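Local coordinates for protein CsoZ (PDB 6FF1) that probably acts as a copper metallochaperone of the heavy-metal-associated domain family, taking part in copper homeostasis in Staphylococcus aureus, at residues A10-E15 with S19-R24. Residues are numbered along the deposited sequence; the frame is centred on the assembly and turned at random.
Sequences AGIETE and SQLTER. With CA (calcium ion), chain B.
In the ferredoxin-like fold of heavy-metal-associated domains, the loop between the first strand and the first helix carries the metal-binding cysteines in many relatives; in CsoZ the segment 10-15, which leads from the end of strand 3-10 through this loop to the first residue of helix 15-26, has no cysteine, and it packs on the helix through Ile12 and Leu21. The methyl ends of these apolar side chains meet inside the domain, Ile12 CD1 lying 3.5 Å from Leu21 CD2, with the two side chains crossing at about a right angle. Leu21 holds CG anti to its backbone N (chi1 -178°), which lets CD2 meet Ile12 CD1. Ile12 sends its longer branch to the same point, extended through CD1 (chi2 169°). The segment runs on into helix 15-26 by an early i to i+4 bond, Ser19 N donating to Glu15 O at 2.8 Å, nearly straight at 164°. Ser19 OG also comes within 3.0 Å of Glu15 O. Thr14 occupies the N-cap position, its side chain capping a backbone N of the first turn, while the backbone N atoms of Glu13 and Thr14 both donate to the side-chain oxygen OE1 of Gln17. The Glu13 carboxylate chelates a calcium ion through OE1 at 2.5 Å and OE2 at 2.4 Å, and a water molecule is a further ligand. Ile12 also touches Tyr65, and Leu21 rests on Glu63 and on Ile36 of strand 31-36, joining loop and helix 15-26 to the sheet and to the segment following helix 53-62.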
loop_
_atom_site.group_PDB
_atom_site.type_symbol
_atom_site.label_atom_id
_atom_site.label_comp_id
_atom_site.label_asym_id
_atom_site.label_seq_id
_atom_site.Cartn_x
_atom_site.Cartn_y
_atom_site.Cartn_z
ATOM N N ALA A 10 -7.473 -1.645 -6.824
ATOM C CA ALA A 10 -7.830 -1.540 -8.215
ATOM C C ALA A 10 -7.383 -0.178 -8.694
ATOM O O ALA A 10 -7.442 0.819 -7.947
ATOM C CB ALA A 10 -9.331 -1.720 -8.367
ATOM N N GLY A 11 -6.994 -0.125 -9.962
ATOM C CA GLY A 11 -6.597 1.110 -10.584
ATOM C C GLY A 11 -5.136 1.340 -10.843
ATOM O O GLY A 11 -4.792 2.245 -11.575
ATOM N N ILE A 12 -4.262 0.516 -10.274
ATOM C CA ILE A 12 -2.854 0.666 -10.455
ATOM C C ILE A 12 -2.512 -0.054 -11.764
ATOM O O ILE A 12 -2.744 -1.246 -11.909
ATOM C CB ILE A 12 -2.025 0.107 -9.302
ATOM C CG1 ILE A 12 -2.457 0.716 -7.971
ATOM C CG2 ILE A 12 -0.556 0.255 -9.591
ATOM C CD1 ILE A 12 -1.844 -0.022 -6.779
ATOM N N GLU A 13 -1.957 0.696 -12.714
ATOM C CA GLU A 13 -1.771 0.201 -14.062
ATOM C C GLU A 13 -0.385 0.342 -14.618
ATOM O O GLU A 13 -0.079 -0.420 -15.542
ATOM C CB GLU A 13 -2.783 0.837 -14.994
ATOM C CG GLU A 13 -4.190 0.429 -14.659
ATOM C CD GLU A 13 -5.302 1.003 -15.479
ATOM O OE1 GLU A 13 -5.074 1.892 -16.280
ATOM O OE2 GLU A 13 -6.439 0.569 -15.301
ATOM N N THR A 14 0.437 1.250 -14.139
ATOM C CA THR A 14 1.740 1.448 -14.745
ATOM C C THR A 14 2.838 1.215 -13.752
ATOM O O THR A 14 2.677 1.346 -12.528
ATOM C CB THR A 14 1.898 2.843 -15.306
ATOM O OG1 THR A 14 2.015 3.786 -14.252
ATOM C CG2 THR A 14 0.791 3.184 -16.267
ATOM N N GLU A 15 4.025 0.961 -14.269
ATOM C CA GLU A 15 5.204 0.828 -13.423
ATOM C C GLU A 15 5.510 2.091 -12.629
ATOM O O GLU A 15 5.906 2.004 -11.438
ATOM C CB GLU A 15 6.454 0.468 -14.261
ATOM C CG GLU A 15 6.436 -0.936 -14.716
ATOM C CD GLU A 15 7.783 -1.449 -15.245
ATOM O OE1 GLU A 15 8.600 -0.618 -15.676
ATOM O OE2 GLU A 15 7.961 -2.700 -15.273
ATOM N N SER A 19 5.767 2.301 -8.609
ATOM C CA SER A 19 6.934 2.864 -7.976
ATOM C C SER A 19 6.577 3.968 -7.000
ATOM O O SER A 19 7.080 3.973 -5.848
ATOM C CB SER A 19 7.936 3.381 -9.034
ATOM O OG SER A 19 8.389 2.290 -9.803
ATOM N N GLN A 20 5.728 4.871 -7.419
ATOM C CA GLN A 20 5.341 6.001 -6.586
ATOM C C GLN A 20 4.592 5.542 -5.341
ATOM O O GLN A 20 4.889 6.015 -4.233
ATOM C CB GLN A 20 4.510 7.006 -7.351
ATOM C CG GLN A 20 3.914 8.146 -6.513
ATOM C CD GLN A 20 4.891 9.051 -5.757
ATOM O OE1 GLN A 20 6.121 8.832 -5.729
ATOM N NE2 GLN A 20 4.330 10.071 -5.093
ATOM N N LEU A 21 3.647 4.636 -5.493
ATOM C CA LEU A 21 2.879 4.185 -4.357
ATOM C C LEU A 21 3.729 3.353 -3.433
ATOM O O LEU A 21 3.630 3.457 -2.192
ATOM C CB LEU A 21 1.667 3.415 -4.840
ATOM C CG LEU A 21 0.735 2.923 -3.746
ATOM C CD1 LEU A 21 0.144 4.075 -2.963
ATOM C CD2 LEU A 21 -0.356 2.060 -4.337
ATOM N N THR A 22 4.621 2.524 -3.990
ATOM C CA THR A 22 5.516 1.765 -3.169
ATOM C C THR A 22 6.335 2.680 -2.277
ATOM O O THR A 22 6.514 2.408 -1.084
ATOM C CB THR A 22 6.411 0.852 -3.996
ATOM O OG1 THR A 22 5.589 -0.070 -4.739
ATOM C CG2 THR A 22 7.336 0.077 -3.146
ATOM N N GLU A 23 6.920 3.706 -2.862
ATOM C CA GLU A 23 7.754 4.613 -2.101
ATOM C C GLU A 23 6.965 5.356 -1.032
ATOM O O GLU A 23 7.418 5.441 0.105
ATOM C CB GLU A 23 8.453 5.603 -3.072
ATOM C CG GLU A 23 9.385 6.537 -2.380
ATOM C CD GLU A 23 10.799 5.978 -2.135
ATOM O OE1 GLU A 23 10.988 4.738 -2.168
ATOM O OE2 GLU A 23 11.738 6.796 -1.919
ATOM N N ARG A 24 5.818 5.883 -1.396
ATOM C CA ARG A 24 4.986 6.619 -0.466
ATOM C C ARG A 24 4.558 5.743 0.713
ATOM O O ARG A 24 4.642 6.192 1.868
ATOM C CB ARG A 24 3.804 7.260 -1.129
ATOM C CG ARG A 24 4.160 8.410 -2.039
ATOM C CD ARG A 24 4.284 9.690 -1.235
ATOM N NE ARG A 24 3.067 10.075 -0.576
ATOM C CZ ARG A 24 2.950 11.076 0.258
ATOM N NH1 ARG A 24 3.969 11.909 0.454
ATOM N NH2 ARG A 24 1.806 11.344 0.862
HETATM CA CA CA B . -7.537 2.023 -16.827
HETATM O O HOH W 1 -9.325 0.901 -15.597
#